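Local coordinates for protein EH1AB1 (Metagenome, PDB 6I8F) that probably hydrolyses carboxylic esters, as an alpha/beta-hydrolase-fold enzyme with a likely catalytic triad, at residues D51-E63 against F303-A315. Sequence-based numbering, arbitrary orientation.
Sequences DKMSEDGEADPPE and FSLTRFLSQGLKA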
# COMPACT_ATOMS: atom_id res chain seq x y z
N ASP A 51 12.97 -26.89 -7.12
CA ASP A 51 13.14 -25.77 -8.05
C ASP A 51 12.23 -25.97 -9.27
O ASP A 51 11.60 -25.02 -9.72
CB ASP A 51 14.60 -25.54 -8.44
CG ASP A 51 15.41 -24.82 -7.36
OD1 ASP A 51 14.80 -24.37 -6.36
OD2 ASP A 51 16.64 -24.72 -7.53
N LYS A 52 12.17 -27.19 -9.82
CA LYS A 52 11.31 -27.48 -10.97
C LYS A 52 9.84 -27.27 -10.59
O LYS A 52 9.09 -26.77 -11.38
CB LYS A 52 11.52 -28.91 -11.48
CG LYS A 52 12.76 -29.10 -12.34
CD LYS A 52 13.18 -30.55 -12.46
CE LYS A 52 14.67 -30.75 -12.64
NZ LYS A 52 15.06 -30.66 -14.07
N MET A 53 9.45 -27.70 -9.39
CA MET A 53 8.10 -27.50 -8.90
C MET A 53 7.80 -26.00 -8.76
O MET A 53 6.71 -25.57 -9.08
CB MET A 53 7.91 -28.18 -7.54
CG MET A 53 8.01 -29.69 -7.61
SD MET A 53 7.93 -30.38 -5.94
CE MET A 53 6.18 -30.25 -5.63
N SER A 54 8.77 -25.23 -8.26
CA SER A 54 8.63 -23.79 -8.11
C SER A 54 8.48 -23.13 -9.48
O SER A 54 7.57 -22.35 -9.67
CB SER A 54 9.75 -23.19 -7.32
OG SER A 54 9.75 -23.72 -6.01
N GLU A 55 9.35 -23.48 -10.44
CA GLU A 55 9.21 -22.97 -11.80
C GLU A 55 7.80 -23.22 -12.35
O GLU A 55 7.21 -22.34 -12.98
CB GLU A 55 10.19 -23.66 -12.75
CG GLU A 55 11.59 -23.14 -12.64
CD GLU A 55 12.46 -23.51 -13.83
OE1 GLU A 55 12.02 -23.30 -15.00
OE2 GLU A 55 13.58 -24.00 -13.58
N ASP A 56 7.29 -24.44 -12.13
CA ASP A 56 6.04 -24.89 -12.72
C ASP A 56 4.84 -24.41 -11.89
O ASP A 56 3.70 -24.66 -12.27
CB ASP A 56 6.02 -26.42 -12.89
CG ASP A 56 4.99 -26.94 -13.88
OD1 ASP A 56 4.69 -26.22 -14.89
OD2 ASP A 56 4.45 -28.04 -13.63
N GLY A 57 5.11 -23.76 -10.74
CA GLY A 57 4.09 -23.20 -9.85
C GLY A 57 3.85 -21.71 -10.07
O GLY A 57 2.92 -21.15 -9.50
N GLU A 58 4.71 -21.05 -10.84
CA GLU A 58 4.47 -19.68 -11.27
C GLU A 58 3.44 -19.68 -12.41
O GLU A 58 3.37 -20.64 -13.18
CB GLU A 58 5.72 -19.03 -11.87
CG GLU A 58 6.86 -18.80 -10.90
CD GLU A 58 7.81 -17.74 -11.43
OE1 GLU A 58 8.49 -18.03 -12.45
OE2 GLU A 58 7.80 -16.61 -10.87
N ALA A 59 2.70 -18.58 -12.52
CA ALA A 59 1.91 -18.28 -13.71
C ALA A 59 2.81 -18.32 -14.96
O ALA A 59 4.03 -18.18 -14.86
CB ALA A 59 1.27 -16.92 -13.54
N ASP A 60 2.20 -18.49 -16.13
CA ASP A 60 2.95 -18.44 -17.39
C ASP A 60 3.65 -17.09 -17.53
O ASP A 60 3.09 -16.06 -17.16
CB ASP A 60 2.04 -18.68 -18.59
CG ASP A 60 1.59 -20.12 -18.70
OD1 ASP A 60 2.27 -20.99 -18.12
OD2 ASP A 60 0.57 -20.35 -19.34
N PRO A 61 4.89 -17.06 -18.05
CA PRO A 61 5.65 -15.82 -18.14
C PRO A 61 5.02 -14.84 -19.13
O PRO A 61 4.86 -15.17 -20.30
CB PRO A 61 7.04 -16.27 -18.61
CG PRO A 61 6.78 -17.58 -19.31
CD PRO A 61 5.68 -18.23 -18.50
N PRO A 62 4.69 -13.60 -18.70
CA PRO A 62 4.25 -12.57 -19.64
C PRO A 62 5.45 -12.07 -20.46
O PRO A 62 6.62 -12.10 -19.98
CB PRO A 62 3.67 -11.47 -18.75
CG PRO A 62 4.40 -11.63 -17.44
CD PRO A 62 4.79 -13.09 -17.33
N GLU A 63 5.16 -11.60 -21.67
CA GLU A 63 6.17 -10.97 -22.50
C GLU A 63 6.62 -9.67 -21.82
O GLU A 63 5.81 -8.95 -21.24
CB GLU A 63 5.64 -10.69 -23.92
CG GLU A 63 5.53 -11.92 -24.79
CD GLU A 63 6.84 -12.69 -24.99
OE1 GLU A 63 7.85 -12.06 -25.39
OE2 GLU A 63 6.86 -13.90 -24.68
N PHE A 303 3.13 -15.33 -3.41
CA PHE A 303 3.60 -14.24 -4.30
C PHE A 303 4.16 -14.83 -5.59
O PHE A 303 4.12 -14.18 -6.64
CB PHE A 303 4.65 -13.38 -3.59
CG PHE A 303 4.98 -12.04 -4.21
CD1 PHE A 303 6.18 -11.84 -4.87
CD2 PHE A 303 4.12 -10.96 -4.06
CE1 PHE A 303 6.50 -10.60 -5.40
CE2 PHE A 303 4.45 -9.71 -4.58
CZ PHE A 303 5.64 -9.53 -5.26
N SER A 304 4.70 -16.05 -5.52
CA SER A 304 5.27 -16.69 -6.69
C SER A 304 4.56 -18.00 -7.04
O SER A 304 4.91 -18.59 -8.04
CB SER A 304 6.75 -16.87 -6.53
OG SER A 304 7.02 -17.71 -5.42
N LEU A 305 3.56 -18.43 -6.26
CA LEU A 305 2.77 -19.64 -6.60
C LEU A 305 1.54 -19.25 -7.43
O LEU A 305 0.43 -19.75 -7.20
CB LEU A 305 2.36 -20.37 -5.32
CG LEU A 305 3.48 -21.11 -4.62
CD1 LEU A 305 3.09 -21.44 -3.18
CD2 LEU A 305 3.87 -22.36 -5.38
N THR A 306 1.77 -18.42 -8.45
CA THR A 306 0.69 -17.70 -9.10
C THR A 306 -0.01 -18.56 -10.16
O THR A 306 -0.97 -18.10 -10.75
CB THR A 306 1.23 -16.36 -9.62
OG1 THR A 306 2.43 -16.60 -10.35
CG2 THR A 306 1.49 -15.40 -8.49
N ARG A 307 0.45 -19.80 -10.38
CA ARG A 307 -0.31 -20.77 -11.18
C ARG A 307 -1.58 -21.19 -10.42
O ARG A 307 -2.64 -21.35 -11.02
CB ARG A 307 0.52 -22.01 -11.46
CG ARG A 307 -0.26 -23.12 -12.16
CD ARG A 307 0.66 -24.27 -12.50
NE ARG A 307 -0.12 -25.40 -12.96
CZ ARG A 307 0.39 -26.56 -13.33
NH1 ARG A 307 1.70 -26.76 -13.29
NH2 ARG A 307 -0.43 -27.52 -13.75
N PHE A 308 -1.44 -21.33 -9.10
CA PHE A 308 -2.46 -21.89 -8.23
C PHE A 308 -3.22 -20.81 -7.46
O PHE A 308 -4.39 -21.02 -7.16
CB PHE A 308 -1.83 -22.86 -7.23
CG PHE A 308 -1.15 -24.01 -7.90
CD1 PHE A 308 -1.89 -25.03 -8.48
CD2 PHE A 308 0.23 -24.06 -7.99
CE1 PHE A 308 -1.27 -26.10 -9.10
CE2 PHE A 308 0.85 -25.12 -8.63
CZ PHE A 308 0.11 -26.14 -9.18
N LEU A 309 -2.55 -19.70 -7.10
CA LEU A 309 -3.12 -18.68 -6.22
C LEU A 309 -3.18 -17.33 -6.96
O LEU A 309 -2.18 -16.63 -7.12
CB LEU A 309 -2.30 -18.59 -4.93
CG LEU A 309 -2.14 -19.89 -4.14
CD1 LEU A 309 -1.29 -19.68 -2.90
CD2 LEU A 309 -3.49 -20.48 -3.76
N SER A 310 -4.40 -16.97 -7.38
CA SER A 310 -4.71 -15.68 -7.98
C SER A 310 -4.32 -14.52 -7.06
O SER A 310 -4.01 -13.44 -7.56
CB SER A 310 -6.18 -15.60 -8.28
OG SER A 310 -6.46 -16.40 -9.40
N GLN A 311 -4.42 -14.73 -5.74
CA GLN A 311 -4.10 -13.68 -4.78
C GLN A 311 -2.65 -13.25 -5.03
O GLN A 311 -2.29 -12.08 -4.85
CB GLN A 311 -4.31 -14.18 -3.34
CG GLN A 311 -5.76 -14.20 -2.89
CD GLN A 311 -6.35 -12.81 -2.80
OE1 GLN A 311 -5.92 -11.98 -2.00
NE2 GLN A 311 -7.32 -12.53 -3.64
N GLY A 312 -1.82 -14.21 -5.46
CA GLY A 312 -0.43 -13.96 -5.78
C GLY A 312 -0.27 -12.94 -6.88
O GLY A 312 0.62 -12.09 -6.82
N LEU A 313 -1.13 -13.00 -7.91
CA LEU A 313 -1.05 -12.03 -9.01
C LEU A 313 -1.53 -10.65 -8.53
O LEU A 313 -0.96 -9.64 -8.93
CB LEU A 313 -1.89 -12.53 -10.18
CG LEU A 313 -1.42 -13.82 -10.83
CD1 LEU A 313 -2.40 -14.27 -11.90
CD2 LEU A 313 -0.01 -13.68 -11.41
N LYS A 314 -2.57 -10.62 -7.70
CA LYS A 314 -3.03 -9.38 -7.09
C LYS A 314 -1.90 -8.75 -6.27
O LYS A 314 -1.68 -7.56 -6.38
CB LYS A 314 -4.28 -9.63 -6.24
CG LYS A 314 -5.50 -10.09 -7.03
CD LYS A 314 -6.58 -9.04 -7.19
CE LYS A 314 -7.42 -9.24 -8.44
NZ LYS A 314 -8.06 -10.58 -8.44
N ALA A 315 -1.18 -9.58 -5.48
CA ALA A 315 -0.07 -9.12 -4.64
C ALA A 315 1.09 -8.59 -5.50
O ALA A 315 1.68 -7.55 -5.15
CB ALA A 315 0.41 -10.21 -3.73
O HOH W 1 6.25 -21.06 -7.66
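The guanidinium of Arg307 meets Asp56 at its edge: NH1 gives Asp56 O a nearly straight bond that lies in the guanidinium plane. The same NH1 makes a salt bridge to Asp56 OD2 at 3.1 Å, but the carboxylate plane is turned 67° away and the hydrogen bond there is weak. An arginine suits this place because its chain, with CG anti to the backbone N (chi1 174°) and extended onward to NE, spans the distance to Asp56. On the way, Arg307 CG lies over the centre of one face of the Phe308 ring, 4.1 Å above its plane, while Phe308 CE2 comes obliquely to within 4.0 Å of Gly57 CA. Gly57 fits here because a CB would crowd Leu305 CD2 and Met53 O. Gly57 O accepts from Arg307 N at 2.9 Å, the donor lying above the carbonyl plane. Next along, Ala59 N donates almost straight to Thr306 OG1 at 2.9 Å, the hydroxyl standing between its own backbone N and carbonyl carbon (chi1 49°). A valine in place of this threonine would probably leave the Ala59 amide without its acceptor. Ala59 needs only a methyl to touch both Thr306 OG1 and Leu313 CD2. A water donates to Ser54 O and Ser304 O, bridging the backbones. The contact joins the type I turn Glu55-Glu58, at the end of helix 43-55, to the loop that follows the probable catalytic histidine, makes an inverse gamma turn at Leu305 near the presumed triad, and enters helix 310-327; helix 18-32 packs on Phe308, and helix 114-124 receives the Glu58 carboxylate at Thr116 OG1.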